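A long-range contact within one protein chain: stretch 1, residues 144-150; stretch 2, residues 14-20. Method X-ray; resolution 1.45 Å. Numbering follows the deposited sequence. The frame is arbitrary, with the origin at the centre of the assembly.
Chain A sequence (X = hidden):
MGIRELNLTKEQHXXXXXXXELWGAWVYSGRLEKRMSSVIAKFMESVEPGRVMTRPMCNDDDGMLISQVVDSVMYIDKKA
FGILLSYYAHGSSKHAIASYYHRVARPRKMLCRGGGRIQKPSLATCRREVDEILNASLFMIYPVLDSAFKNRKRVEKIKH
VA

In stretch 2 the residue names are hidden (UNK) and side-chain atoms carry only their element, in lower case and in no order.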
# COMPACT_ATOMS: atom_id res chain seq x y z
N VAL A 144 -9.33 10.48 -0.74
CA VAL A 144 -9.59 10.49 0.69
C VAL A 144 -8.53 11.29 1.43
O VAL A 144 -8.83 12.00 2.39
CB VAL A 144 -9.71 9.05 1.22
CG1 VAL A 144 -10.12 9.06 2.69
CG2 VAL A 144 -10.71 8.27 0.39
N LEU A 145 -7.26 11.16 1.02
CA LEU A 145 -6.22 11.93 1.69
C LEU A 145 -6.31 13.40 1.32
O LEU A 145 -6.12 14.27 2.17
CB LEU A 145 -4.84 11.38 1.34
CG LEU A 145 -3.72 12.07 2.15
CD1 LEU A 145 -3.93 11.85 3.65
CD2 LEU A 145 -2.31 11.63 1.74
N ASP A 146 -6.58 13.70 0.04
CA ASP A 146 -6.76 15.08 -0.36
C ASP A 146 -7.89 15.73 0.43
O ASP A 146 -7.75 16.85 0.92
CB ASP A 146 -7.05 15.18 -1.86
CG ASP A 146 -7.19 16.61 -2.34
OD1 ASP A 146 -6.32 17.44 -2.02
OD2 ASP A 146 -8.17 16.89 -3.06
N SER A 147 -9.00 15.01 0.59
CA SER A 147 -10.12 15.58 1.34
C SER A 147 -9.81 15.63 2.82
O SER A 147 -10.32 16.50 3.53
CB SER A 147 -11.39 14.79 1.07
OG SER A 147 -11.42 13.60 1.83
N ALA A 148 -8.96 14.72 3.32
CA ALA A 148 -8.63 14.75 4.74
C ALA A 148 -7.84 16.00 5.10
O ALA A 148 -8.10 16.63 6.13
CB ALA A 148 -7.85 13.50 5.16
N PHE A 149 -6.86 16.35 4.28
CA PHE A 149 -6.11 17.58 4.52
C PHE A 149 -7.00 18.81 4.37
O PHE A 149 -6.90 19.76 5.16
CB PHE A 149 -4.93 17.68 3.55
CG PHE A 149 -3.73 16.85 3.93
CD1 PHE A 149 -3.17 16.93 5.19
CD2 PHE A 149 -3.16 16.01 2.99
CE1 PHE A 149 -2.06 16.17 5.51
CE2 PHE A 149 -2.05 15.26 3.31
CZ PHE A 149 -1.50 15.33 4.56
N LYS A 150 -7.88 18.81 3.37
CA LYS A 150 -8.76 19.95 3.16
C LYS A 150 -9.77 20.08 4.28
O LYS A 150 -10.12 21.20 4.69
CB LYS A 150 -9.45 19.85 1.80
CG LYS A 150 -8.51 20.16 0.63
CD LYS A 150 -9.14 19.88 -0.71
CE LYS A 150 -8.13 20.19 -1.82
NZ LYS A 150 -8.57 19.70 -3.15
N UNK A 14 2.78 12.09 -7.87
CA UNK A 14 3.96 12.62 -7.19
C UNK A 14 3.61 13.13 -5.80
O UNK A 14 4.34 12.88 -4.83
c UNK A 14 4.59 13.74 -8.02
c UNK A 14 5.56 14.47 -10.22
c UNK A 14 5.19 13.29 -9.33
o UNK A 14 5.54 15.62 -9.73
o UNK A 14 5.86 14.24 -11.42
N UNK A 15 2.48 13.82 -5.68
CA UNK A 15 2.03 14.36 -4.40
C UNK A 15 1.74 13.24 -3.42
O UNK A 15 2.24 13.25 -2.28
c UNK A 15 -2.16 15.96 -0.66
c UNK A 15 -2.91 14.81 -0.77
c UNK A 15 0.50 16.98 -2.86
c UNK A 15 0.77 15.20 -4.66
c UNK A 15 -2.68 13.89 -1.80
n UNK A 15 -0.29 17.21 -1.76
c UNK A 15 -1.16 16.17 -1.61
c UNK A 15 -0.92 15.26 -2.66
c UNK A 15 -1.68 14.10 -2.74
c UNK A 15 0.16 15.80 -3.45
N UNK A 16 0.93 12.26 -3.83
CA UNK A 16 0.54 11.21 -2.90
C UNK A 16 1.71 10.30 -2.56
O UNK A 16 1.88 9.92 -1.40
c UNK A 16 -1.43 9.66 -1.20
c UNK A 16 -2.17 8.45 -3.27
c UNK A 16 -0.63 10.40 -3.47
c UNK A 16 -1.04 9.20 -2.61
N UNK A 17 2.52 9.94 -3.56
CA UNK A 17 3.69 9.11 -3.29
C UNK A 17 4.61 9.79 -2.29
O UNK A 17 5.16 9.14 -1.40
o UNK A 17 5.60 6.80 -4.13
c UNK A 17 4.43 8.83 -4.58
n UNK A 17 6.82 8.67 -4.39
c UNK A 17 5.68 8.01 -4.36
N UNK A 18 4.77 11.11 -2.41
CA UNK A 18 5.60 11.83 -1.46
C UNK A 18 5.07 11.71 -0.04
O UNK A 18 5.82 11.42 0.90
N UNK A 19 3.77 11.93 0.13
CA UNK A 19 3.16 11.80 1.46
C UNK A 19 3.29 10.38 1.99
O UNK A 19 3.56 10.18 3.18
c UNK A 19 1.48 15.80 2.49
c UNK A 19 2.27 16.50 4.59
c UNK A 19 2.66 15.20 4.88
c UNK A 19 1.49 13.69 1.60
c UNK A 19 0.92 14.56 0.71
c UNK A 19 1.69 16.83 3.41
c UNK A 19 1.85 14.47 2.75
n UNK A 19 0.92 15.83 1.24
c UNK A 19 2.46 14.17 3.98
c UNK A 19 1.69 12.23 1.42
N UNK A 20 3.09 9.39 1.13
CA UNK A 20 3.16 8.00 1.59
C UNK A 20 4.59 7.59 1.95
O UNK A 20 4.77 6.76 2.84
c UNK A 20 1.00 7.22 0.44
c UNK A 20 0.28 6.99 1.77
c UNK A 20 0.49 6.27 -0.62
c UNK A 20 2.52 7.04 0.59

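Position 14 carries three carbons in a row, and the third holds two oxygens. Its side chain does not reach stretch 1 and is exposed to solvent. The residue is Glu 14.

Position 15 has one carbon and then a fused five- and six-membered ring system with eight carbons and one nitrogen. That is an indole, and its CA-to-CB bond points toward stretch 1. The ring system touches Leu 145, Asp 146 and Phe 149. The residue is Trp 15. With chi1 at t, the six-membered part of the ring reaches the other helix. Its CH2 lies 4.1 Å from CG of Leu 145 and 3.9 Å from CA of Asp 146. Its CZ2 lies 3.8 Å from CD2 of Phe 149.

Position 16 has four carbons, forked at the second. It is buried and touches Leu 145. This is Leu 16. Its CA-to-CB bond points sideways, but the end of the side chain comes nearer, and CD1 lies 3.6 Å from CD2 of Leu 145.

Position 17 has two carbons, the second bearing one oxygen and one nitrogen. This short amide is Asn 17. It does not touch stretch 1, and its OD1 is hydrogen-bonded elsewhere in the structure.

Position 18 has no side-chain atoms, so it is Gly 18. Nothing of stretch 1 lies near the place a CB would take.

Position 19 again shows one carbon and a fused ring pair with eight carbons and one nitrogen. It meets Leu 145 and Phe 149. The residue is Trp 19, with chi1 at m. Phe 149 CE2 sits over one face of its ring, 3.7 Å from NE1. The Phe 149 ring and the six-membered ring of Trp 19 have centroids 4.8 Å apart and planes at 38°, an oblique aromatic pair.

Position 20 has four carbons, forked at the second, and is buried. This is Leu 20. Its nearest approach is CD2 to CD2 of Leu 145, 5.3 Å.

The two helices cross at 75°, with axes 11.6 Å apart at closest approach. The CA-to-CB bonds of Leu 145 and Phe 149, one helical turn apart, point toward stretch 2, and those of Trp 15 and Trp 19 toward stretch 1. Each indole touches both Leu 145 and Phe 149. No hydrogen bond or salt bridge crosses the contact, so it rests on apolar and aromatic packing. Asp 146 instead forms a salt bridge within its own helix, from OD2 to NZ of Lys 150 at 2.8 Å.

Stretch 2 14-20: EWLNGWL
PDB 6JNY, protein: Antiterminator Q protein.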